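Local coordinates for protein xyloglucan-specific endo-beta-1,4-glucanase (Uncultured bacterium, PDB 4W88) that hydrolyses internal beta-1,4-glucosidic bonds in the backbone of the plant cell-wall polysaccharide xyloglucan, at residues A[40-44]-A[45-49]; A[211-215]-A[216-220]; A[330-333]-A[334-338]. The protein carries 1 engineered substitution. All blocks are in the same frame, centred on the assembly; numbering follows the deposited sequence.

Interaction 1: A[40-44]-A[45-49]; sequences PKTTQ and EIVDT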
ATOM      1  N   PRO A  40       1.606  14.761  13.080  1.00 19.57           N
ATOM      2  CA  PRO A  40       0.509  15.723  13.310  1.00 20.76           C
ATOM      3  C   PRO A  40      -0.803  15.289  12.660  1.00 17.15           C
ATOM      4  O   PRO A  40      -0.824  14.453  11.722  1.00 19.64           O
ATOM      5  CB  PRO A  40       1.015  16.976  12.619  1.00 21.01           C
ATOM      6  CG  PRO A  40       1.919  16.466  11.537  1.00 25.96           C
ATOM      7  CD  PRO A  40       2.558  15.208  12.050  1.00 22.21           C
ATOM      8  N   LYS A  41      -1.890  15.823  13.119  1.00 20.22           N
ATOM      9  CA  LYS A  41      -3.172  15.529  12.505  1.00 21.17           C
ATOM     10  C   LYS A  41      -3.100  15.975  11.002  1.00 18.13           C
ATOM     11  O   LYS A  41      -2.614  17.084  10.650  1.00 19.92           O
ATOM     12  CB  LYS A  41      -4.268  16.250  13.238  1.00 23.40           C
ATOM     13  CG  LYS A  41      -5.657  16.035  12.664  1.00 22.76           C
ATOM     14  CD  LYS A  41      -6.790  16.619  13.519  1.00 27.82           C
ATOM     15  CE  LYS A  41      -8.069  16.460  12.707  1.00 32.37           C
ATOM     16  NZ  LYS A  41      -9.155  17.077  13.430  1.00 32.04           N
ATOM     17  N   THR A  42      -3.582  15.120  10.108  1.00 17.39           N
ATOM     18  CA  THR A  42      -3.515  15.417   8.670  1.00 16.02           C
ATOM     19  C   THR A  42      -4.443  16.597   8.378  1.00 17.41           C
ATOM     20  O   THR A  42      -5.574  16.729   8.970  1.00 17.56           O
ATOM     21  CB  THR A  42      -3.939  14.163   7.885  1.00 17.04           C
ATOM     22  OG1 THR A  42      -3.168  13.049   8.344  1.00 17.25           O
ATOM     23  CG2 THR A  42      -3.663  14.317   6.438  1.00 17.14           C
ATOM     24  N   THR A  43      -3.982  17.439   7.473  1.00 18.93           N
ATOM     25  CA  THR A  43      -4.763  18.598   7.041  1.00 17.37           C
ATOM     26  C   THR A  43      -4.887  18.621   5.492  1.00 16.29           C
ATOM     27  O   THR A  43      -4.125  17.923   4.780  1.00 17.42           O
ATOM     28  CB  THR A  43      -4.070  19.876   7.414  1.00 20.53           C
ATOM     29  OG1 THR A  43      -2.790  19.893   6.750  1.00 19.57           O
ATOM     30  CG2 THR A  43      -3.935  19.989   8.899  1.00 22.75           C
ATOM     31  N   GLN A  44      -5.860  19.395   4.986  1.00 16.08           N
ATOM     32  CA  GLN A  44      -5.973  19.643   3.558  1.00 17.01           C
ATOM     33  C   GLN A  44      -4.622  20.133   2.950  1.00 16.98           C
ATOM     34  O   GLN A  44      -4.224  19.696   1.891  1.00 17.19           O
ATOM     35  CB  GLN A  44      -7.107  20.623   3.263  1.00 18.17           C
ATOM     36  CG  GLN A  44      -7.358  20.902   1.791  1.00 17.89           C
ATOM     37  CD  GLN A  44      -7.968  19.749   1.096  1.00 16.99           C
ATOM     38  OE1 GLN A  44      -9.121  19.385   1.372  1.00 18.56           O
ATOM     39  NE2 GLN A  44      -7.241  19.159   0.213  1.00 18.51           N
ATOM     40  N   GLU A  45      -3.922  20.998   3.694  1.00 19.69           N
ATOM     41  CA  GLU A  45      -2.687  21.572   3.261  1.00 20.13           C
ATOM     42  C   GLU A  45      -1.586  20.518   3.109  1.00 16.39           C
ATOM     43  O   GLU A  45      -0.766  20.591   2.164  1.00 20.48           O
ATOM     44  CB  GLU A  45      -2.202  22.666   4.209  1.00 22.12           C
ATOM     45  CG  GLU A  45      -3.071  23.925   4.208  1.00 22.14           C
ATOM     46  CD  GLU A  45      -4.220  23.916   5.206  1.00 24.60           C
ATOM     47  OE1 GLU A  45      -4.635  22.846   5.732  1.00 22.06           O
ATOM     48  OE2 GLU A  45      -4.757  25.021   5.506  1.00 25.18           O
ATOM     49  N   ILE A  46      -1.515  19.566   4.045  1.00 18.41           N
ATOM     50  CA  ILE A  46      -0.524  18.493   3.913  1.00 18.38           C
ATOM     51  C   ILE A  46      -0.761  17.747   2.576  1.00 16.05           C
ATOM     52  O   ILE A  46       0.156  17.473   1.808  1.00 17.83           O
ATOM     53  CB  ILE A  46      -0.586  17.562   5.149  1.00 18.41           C
ATOM     54  CG1 ILE A  46       0.106  18.276   6.334  1.00 19.29           C
ATOM     55  CG2 ILE A  46       0.105  16.256   4.854  1.00 19.15           C
ATOM     56  CD1 ILE A  46      -0.143  17.690   7.689  1.00 20.06           C
ATOM     57  N   VAL A  47      -2.005  17.353   2.337  1.00 16.36           N
ATOM     58  CA  VAL A  47      -2.358  16.603   1.141  1.00 16.89           C
ATOM     59  C   VAL A  47      -2.088  17.456  -0.103  1.00 15.79           C
ATOM     60  O   VAL A  47      -1.546  16.948  -1.108  1.00 18.94           O
ATOM     61  CB  VAL A  47      -3.803  16.052   1.250  1.00 17.41           C
ATOM     62  CG1 VAL A  47      -4.289  15.439  -0.048  1.00 18.46           C
ATOM     63  CG2 VAL A  47      -3.898  15.029   2.389  1.00 17.02           C
ATOM     64  N   ASP A  48      -2.471  18.737  -0.065  1.00 17.08           N
ATOM     65  CA  ASP A  48      -2.177  19.659  -1.168  1.00 19.18           C
ATOM     66  C   ASP A  48      -0.709  19.678  -1.545  1.00 19.17           C
ATOM     67  O   ASP A  48      -0.308  19.686  -2.708  1.00 19.02           O
ATOM     68  CB  ASP A  48      -2.552  21.107  -0.853  1.00 21.08           C
ATOM     69  CG  ASP A  48      -3.999  21.389  -0.647  1.00 17.59           C
ATOM     70  OD1 ASP A  48      -4.903  20.588  -1.007  1.00 20.87           O
ATOM     71  OD2 ASP A  48      -4.222  22.509  -0.047  1.00 19.20           O
ATOM     72  N   THR A  49       0.139  19.677  -0.529  1.00 18.19           N
ATOM     73  CA  THR A  49       1.572  19.831  -0.736  1.00 20.25           C
ATOM     74  C   THR A  49       2.130  18.616  -1.461  1.00 18.10           C
ATOM     75  O   THR A  49       2.993  18.728  -2.357  1.00 18.35           O
ATOM     76  CB  THR A  49       2.280  20.026   0.636  1.00 17.89           C
ATOM     77  OG1 THR A  49       1.714  21.140   1.323  1.00 20.54           O
ATOM     78  CG2 THR A  49       3.751  20.230   0.509  1.00 24.24           C
TER
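Gln-44 and Asp-48, one helical turn apart, are joined twice. Along the backbone Asp-48 N donates to Gln-44 O at 2.8 Å. Between the side chains Gln-44 NE2 donates to Asp-48 OD1 at 3.0 Å, meeting the carboxylate on its syn side but tilted out of its plane; the amide and carboxylate planes are 23° apart. With CG anti to the backbone N (chi1 -177°) and a bend at chi2 (71°), the amide reaches forward to the next turn. NE2 also donates to Tyr-90 O, and Asn-93 ND2 bonds to OE1, so both ends of the amide are held. With an alanine at Asp-48, Gln-44 NE2 would probably lose its carboxylate acceptor and keep its bond to Tyr-90 O, leaving the amide less firmly fixed. Since Asp-94 OD2 lies near Asp-48 OD1, the amide may help soften that closeness of like charges.

At the helix start Thr-43 is the N-cap: its OG1 accepts from Ile-46 N at 3.0 Å, while Thr-43 O takes Val-47 N at 3.3 Å. The same hydroxyl sits 3.3 Å from Ile-46 CG1, the two side chains crossing at about a right angle. Further out, Thr-42 CG2 meets Val-47 CG2 at 4.1 Å, and Thr-42 OG1 is hydrogen-bonded to Glu-34.

The segment thus starts helix 44-53 of the TIM barrel, with Val-47 touching Tyr-90 of helix 78-92 and Ile-46 touching Leu-319 of strand 319-320.

Interaction 2: A[211-215]-A[216-220]; sequences EIPSD and PNIAV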
ATOM      1  N   GLU A 211      -4.069 -16.829  -7.027  1.00 23.81           N
ATOM      2  CA  GLU A 211      -5.244 -16.969  -7.901  1.00 26.45           C
ATOM      3  C   GLU A 211      -5.634 -15.633  -8.456  1.00 22.92           C
ATOM      4  O   GLU A 211      -5.695 -14.631  -7.715  1.00 23.46           O
ATOM      5  CB  GLU A 211      -6.406 -17.492  -7.086  1.00 30.00           C
ATOM      6  CG  GLU A 211      -7.595 -17.892  -7.879  1.00 44.74           C
ATOM      7  CD  GLU A 211      -8.673 -18.481  -7.006  1.00 47.34           C
ATOM      8  OE1 GLU A 211      -8.365 -19.077  -5.928  1.00 47.20           O
ATOM      9  OE2 GLU A 211      -9.839 -18.301  -7.402  1.00 59.80           O
ATOM     10  N   ILE A 212      -5.875 -15.581  -9.758  1.00 24.10           N
ATOM     11  CA  ILE A 212      -6.258 -14.319 -10.361  1.00 24.16           C
ATOM     12  C   ILE A 212      -7.778 -14.312 -10.518  1.00 26.22           C
ATOM     13  O   ILE A 212      -8.341 -15.102 -11.269  1.00 23.59           O
ATOM     14  CB  ILE A 212      -5.619 -14.160 -11.748  1.00 26.67           C
ATOM     15  CG1 ILE A 212      -4.093 -14.350 -11.675  1.00 32.43           C
ATOM     16  CG2 ILE A 212      -6.041 -12.851 -12.401  1.00 30.73           C
ATOM     17  CD1 ILE A 212      -3.399 -13.405 -10.740  1.00 28.12           C
ATOM     18  N   PRO A 213      -8.464 -13.364  -9.889  1.00 29.14           N
ATOM     19  CA  PRO A 213      -9.906 -13.303 -10.060  1.00 30.14           C
ATOM     20  C   PRO A 213     -10.369 -13.084 -11.489  1.00 26.06           C
ATOM     21  O   PRO A 213      -9.724 -12.372 -12.265  1.00 27.07           O
ATOM     22  CB  PRO A 213     -10.278 -12.068  -9.252  1.00 28.48           C
ATOM     23  CG  PRO A 213      -9.166 -11.905  -8.267  1.00 33.42           C
ATOM     24  CD  PRO A 213      -7.988 -12.255  -9.051  1.00 28.87           C
ATOM     25  N   SER A 214     -11.507 -13.695 -11.830  1.00 30.23           N
ATOM     26  CA  SER A 214     -12.115 -13.403 -13.121  1.00 31.47           C
ATOM     27  C   SER A 214     -12.676 -11.954 -13.182  1.00 27.99           C
ATOM     28  O   SER A 214     -12.915 -11.404 -14.293  1.00 28.46           O
ATOM     29  CB  SER A 214     -13.144 -14.486 -13.494  1.00 46.42           C
ATOM     30  OG  SER A 214     -14.124 -14.478 -12.470  1.00 50.35           O
ATOM     31  N   ASP A 215     -12.886 -11.290 -12.050  1.00 24.80           N
ATOM     32  CA  ASP A 215     -13.380  -9.894 -12.057  1.00 24.67           C
ATOM     33  C   ASP A 215     -12.378  -9.056 -12.864  1.00 22.91           C
ATOM     34  O   ASP A 215     -11.182  -9.093 -12.604  1.00 24.65           O
ATOM     35  CB  ASP A 215     -13.474  -9.436 -10.624  1.00 23.89           C
ATOM     36  CG  ASP A 215     -14.098  -8.091 -10.441  1.00 23.42           C
ATOM     37  OD1 ASP A 215     -13.654  -7.109 -11.045  1.00 25.03           O
ATOM     38  OD2 ASP A 215     -14.965  -8.014  -9.568  1.00 25.99           O
ATOM     39  N   PRO A 216     -12.882  -8.304 -13.838  1.00 24.31           N
ATOM     40  CA  PRO A 216     -11.959  -7.566 -14.753  1.00 23.75           C
ATOM     41  C   PRO A 216     -11.424  -6.270 -14.179  1.00 21.94           C
ATOM     42  O   PRO A 216     -10.558  -5.640 -14.793  1.00 25.23           O
ATOM     43  CB  PRO A 216     -12.848  -7.273 -15.959  1.00 25.04           C
ATOM     44  CG  PRO A 216     -14.242  -7.215 -15.375  1.00 26.99           C
ATOM     45  CD  PRO A 216     -14.300  -8.195 -14.242  1.00 29.65           C
ATOM     46  N   ASN A 217     -11.964  -5.884 -13.016  1.00 20.88           N
ATOM     47  CA  ASN A 217     -11.616  -4.621 -12.357  1.00 17.58           C
ATOM     48  C   ASN A 217     -10.795  -4.787 -11.088  1.00 18.75           C
ATOM     49  O   ASN A 217     -11.058  -4.133 -10.060  1.00 18.97           O
ATOM     50  CB  ASN A 217     -12.853  -3.751 -12.130  1.00 20.30           C
ATOM     51  CG  ASN A 217     -13.432  -3.282 -13.452  1.00 22.60           C
ATOM     52  OD1 ASN A 217     -12.768  -2.677 -14.245  1.00 23.96           O
ATOM     53  ND2 ASN A 217     -14.675  -3.571 -13.682  1.00 24.32           N
ATOM     54  N   ILE A 218      -9.736  -5.576 -11.239  1.00 22.90           N
ATOM     55  CA  ILE A 218      -8.804  -5.788 -10.170  1.00 21.10           C
ATOM     56  C   ILE A 218      -7.390  -5.446 -10.570  1.00 18.52           C
ATOM     57  O   ILE A 218      -7.035  -5.332 -11.765  1.00 19.34           O
ATOM     58  CB  ILE A 218      -8.896  -7.217  -9.603  1.00 19.52           C
ATOM     59  CG1 ILE A 218      -8.433  -8.267 -10.611  1.00 23.44           C
ATOM     60  CG2 ILE A 218     -10.280  -7.486  -9.116  1.00 22.60           C
ATOM     61  CD1 ILE A 218      -6.923  -8.474 -10.670  1.00 29.70           C
ATOM     62  N   ALA A 219      -6.556  -5.276  -9.548  1.00 18.47           N
ATOM     63  CA  ALA A 219      -5.096  -5.184  -9.733  1.00 18.80           C
ATOM     64  C   ALA A 219      -4.448  -5.963  -8.591  1.00 20.81           C
ATOM     65  O   ALA A 219      -5.082  -6.215  -7.571  1.00 20.81           O
ATOM     66  CB  ALA A 219      -4.605  -3.706  -9.730  1.00 18.99           C
ATOM     67  N   VAL A 220      -3.182  -6.286  -8.791  1.00 17.95           N
ATOM     68  CA  VAL A 220      -2.368  -6.991  -7.824  1.00 16.49           C
ATOM     69  C   VAL A 220      -1.274  -6.036  -7.239  1.00 18.19           C
ATOM     70  O   VAL A 220      -0.526  -5.416  -8.003  1.00 20.27           O
ATOM     71  CB  VAL A 220      -1.702  -8.231  -8.400  1.00 20.01           C
ATOM     72  CG1 VAL A 220      -0.832  -8.902  -7.324  1.00 22.69           C
ATOM     73  CG2 VAL A 220      -2.776  -9.185  -8.943  1.00 22.69           C
TER
HETATM   74  O   HOH W   1     -16.056  -5.437 -11.850  1.00 25.94           O
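The side chain of Asp-215 swings forward toward Asn-217: CG stands opposite the backbone N (chi1 -174°), and a chi2 of -54° turns OD1 over the Pro-216 link. There OD1 accepts from Asn-217 N at 2.9 Å, with the donor nearly in line with its C-O bond. This is an Asx turn, and Pro-216, which has no N-H to give, occupies its middle position. A water ties the same pair together a second way, donating to Asp-215 OD1 and accepting from Asn-217 ND2, each at 3.0 Å. The other carboxylate oxygen, OD2, forms a salt bridge with Arg-182 of helix 164-182, so the aspartate is held at both oxygens.

The turn delivers the chain into strand 218-223, the sixth of the eight parallel strands of the TIM barrel, after a loop that follows helix 204-208. In Ile-218, the strand's first residue, CG1 lies between the backbone N and the carbonyl carbon (chi1 67°), which brings it to 3.5 Å from Asp-215 O. CD1 of the same side chain packs at 4.2 Å on Pro-213 CD, and both residues rest on Ile-178 of helix 164-182. Asp-215 O is also a hydrogen-bond acceptor for Arg-2 NH1.

Interaction 3: A[330-333]-A[334-338]; sequences DIVD and AYVNH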
ATOM      1  N   ASP A 330      16.327  16.774  -3.474  1.00 24.65           N
ATOM      2  CA  ASP A 330      16.959  15.973  -4.550  1.00 25.65           C
ATOM      3  C   ASP A 330      16.339  14.568  -4.696  1.00 23.77           C
ATOM      4  O   ASP A 330      16.091  14.074  -5.807  1.00 22.27           O
ATOM      5  CB  ASP A 330      18.453  15.840  -4.297  1.00 24.68           C
ATOM      6  CG  ASP A 330      19.234  17.116  -4.568  1.00 36.14           C
ATOM      7  OD1 ASP A 330      18.704  18.094  -5.096  1.00 33.21           O
ATOM      8  OD2 ASP A 330      20.421  17.106  -4.314  1.00 39.12           O
ATOM      9  N   ILE A 331      16.123  13.894  -3.558  1.00 26.20           N
ATOM     10  CA  ILE A 331      15.396  12.624  -3.564  1.00 22.98           C
ATOM     11  C   ILE A 331      13.994  12.762  -4.144  1.00 20.94           C
ATOM     12  O   ILE A 331      13.562  11.994  -5.041  1.00 21.48           O
ATOM     13  CB  ILE A 331      15.347  11.995  -2.150  1.00 20.95           C
ATOM     14  CG1 ILE A 331      16.774  11.586  -1.726  1.00 24.58           C
ATOM     15  CG2 ILE A 331      14.416  10.787  -2.091  1.00 22.95           C
ATOM     16  CD1 ILE A 331      16.932  11.055  -0.327  1.00 26.45           C
ATOM     17  N   VAL A 332      13.299  13.783  -3.689  1.00 21.77           N
ATOM     18  CA  VAL A 332      11.922  14.003  -4.135  1.00 21.50           C
ATOM     19  C   VAL A 332      11.830  14.278  -5.627  1.00 19.31           C
ATOM     20  O   VAL A 332      10.963  13.697  -6.313  1.00 20.46           O
ATOM     21  CB  VAL A 332      11.212  15.012  -3.249  1.00 19.30           C
ATOM     22  CG1 VAL A 332       9.826  15.371  -3.787  1.00 22.21           C
ATOM     23  CG2 VAL A 332      11.082  14.442  -1.862  1.00 21.69           C
ATOM     24  N   ASP A 333      12.769  15.117  -6.131  1.00 24.57           N
ATOM     25  CA  ASP A 333      12.803  15.449  -7.544  1.00 24.30           C
ATOM     26  C   ASP A 333      12.961  14.125  -8.366  1.00 23.23           C
ATOM     27  O   ASP A 333      12.332  13.930  -9.415  1.00 25.18           O
ATOM     28  CB  ASP A 333      14.019  16.309  -7.847  1.00 25.28           C
ATOM     29  CG  ASP A 333      13.871  17.791  -7.494  1.00 27.18           C
ATOM     30  OD1 ASP A 333      12.797  18.241  -7.107  1.00 27.73           O
ATOM     31  OD2 ASP A 333      14.901  18.524  -7.532  1.00 29.20           O
ATOM     32  N   ALA A 334      13.851  13.225  -7.902  1.00 23.37           N
ATOM     33  CA  ALA A 334      14.078  11.990  -8.664  1.00 23.14           C
ATOM     34  C   ALA A 334      12.791  11.139  -8.790  1.00 20.61           C
ATOM     35  O   ALA A 334      12.483  10.497  -9.809  1.00 22.15           O
ATOM     36  CB  ALA A 334      15.167  11.189  -7.989  1.00 23.93           C
ATOM     37  N   TYR A 335      11.974  11.196  -7.745  1.00 20.66           N
ATOM     38  CA  TYR A 335      10.697  10.470  -7.770  1.00 19.78           C
ATOM     39  C   TYR A 335       9.701  11.148  -8.695  1.00 18.61           C
ATOM     40  O   TYR A 335       9.188  10.539  -9.613  1.00 21.34           O
ATOM     41  CB  TYR A 335      10.074  10.416  -6.367  1.00 18.16           C
ATOM     42  CG  TYR A 335      10.652   9.334  -5.423  1.00 16.07           C
ATOM     43  CD1 TYR A 335      10.778   8.006  -5.839  1.00 20.75           C
ATOM     44  CD2 TYR A 335      10.999   9.650  -4.085  1.00 19.43           C
ATOM     45  CE1 TYR A 335      11.289   7.041  -4.994  1.00 19.58           C
ATOM     46  CE2 TYR A 335      11.501   8.666  -3.221  1.00 20.51           C
ATOM     47  CZ  TYR A 335      11.599   7.360  -3.666  1.00 18.32           C
ATOM     48  OH  TYR A 335      12.099   6.357  -2.851  1.00 19.81           O
ATOM     49  N   VAL A 336       9.423  12.414  -8.424  1.00 22.27           N
ATOM     50  CA  VAL A 336       8.358  13.032  -9.178  1.00 20.95           C
ATOM     51  C   VAL A 336       8.678  13.246 -10.681  1.00 21.79           C
ATOM     52  O   VAL A 336       7.746  13.381 -11.514  1.00 21.45           O
ATOM     53  CB  VAL A 336       7.828  14.310  -8.505  1.00 18.05           C
ATOM     54  CG1 VAL A 336       7.300  14.024  -7.098  1.00 22.64           C
ATOM     55  CG2 VAL A 336       8.874  15.385  -8.387  1.00 21.37           C
ATOM     56  N   ASN A 337       9.975  13.341 -10.988  1.00 20.17           N
ATOM     57  CA  ASN A 337      10.401  13.541 -12.338  1.00 21.78           C
ATOM     58  C   ASN A 337      10.847  12.276 -12.997  1.00 22.96           C
ATOM     59  O   ASN A 337      11.507  12.294 -14.034  1.00 29.41           O
ATOM     60  CB  ASN A 337      11.511  14.602 -12.431  1.00 27.19           C
ATOM     61  CG  ASN A 337      11.076  15.948 -11.900  1.00 29.84           C
ATOM     62  OD1 ASN A 337      11.765  16.588 -11.173  1.00 40.11           O
ATOM     63  ND2 ASN A 337      10.001  16.398 -12.346  1.00 31.41           N
ATOM     64  N   HIS A 338      10.463  11.159 -12.438  1.00 23.76           N
ATOM     65  CA  HIS A 338      10.952   9.880 -12.919  1.00 25.89           C
ATOM     66  C   HIS A 338      10.740   9.670 -14.397  1.00 25.43           C
ATOM     67  O   HIS A 338      11.514   8.989 -15.037  1.00 32.65           O
ATOM     68  CB  HIS A 338      10.342   8.736 -12.106  1.00 23.97           C
ATOM     69  CG  HIS A 338       8.906   8.476 -12.401  1.00 23.89           C
ATOM     70  ND1 HIS A 338       8.507   7.525 -13.311  1.00 23.44           N
ATOM     71  CD2 HIS A 338       7.772   9.056 -11.941  1.00 27.46           C
ATOM     72  CE1 HIS A 338       7.192   7.482 -13.361  1.00 23.08           C
ATOM     73  NE2 HIS A 338       6.720   8.431 -12.561  1.00 24.72           N
TER
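Ile-331 and Tyr-335 run side by side, pointing the same way, on helix 329-336, the last helix of the (beta/alpha)8 barrel enzyme, following the small antiparallel pair 319-320 and 325-326. They form its close-packed side: Ile-331 CG2 lies 3.8 Å from Tyr-335 CE2, and Tyr-335 CD2 comes within 3.6 Å of Ile-331 O, the ring meeting the preceding turn obliquely. CG of Tyr-335 sits opposite the carbonyl carbon (chi1 -80°), which carries the ring back along the helix to its neighbour four residues earlier. Trp-286 and Ile-287 of helix 280-295 touch the tyrosine, and Phe-276 the isoleucine, so this side is buried against helix 280-295 and the loop carrying Phe-276. Val-332 and Val-336 continue the packing more loosely, their CG1 atoms 4.4 Å apart, with Arg-53 of helix 44-53 touching both.

The backbone holds the turns together with i to i+4 bonds. The straightest is Val-336 N to Val-332 O, at 2.9 Å and 173°; Tyr-335 N adds a weak bond to that oxygen.

The solvent side carries Asp-330 and Asn-337, both exposed; Asp-333, only partly exposed, is tied by OD1 to Arg-53 in a salt bridge. Asn-337 leaves helical geometry, yet its N still donates to Asp-333 O at 2.9 Å, and its CB lies 3.2 Å from that same oxygen.

Interactions 1 and 3 are neighbours on the outside of the barrel, their centres about 20 Å apart and their nearest atoms about 8 Å. Helix 44-53 connects them: it begins at interaction 1 and carries Arg-53, which reaches Asp-333 in interaction 3. Interaction 2 lies across the chain's centre from interaction 1, with centres about 33 Å apart, and its centre is about 31 Å from that of interaction 3. None of the three touches the bound glycan; the Tyr-335 side chain is about 13 Å from a glucose unit, and that of Asn-217 about 9 Å from a magnesium ion. Strand 218-223, entered through interaction 2, leads on to the glycan-pocket tyrosines Tyr-225, Tyr-228 and Tyr-232.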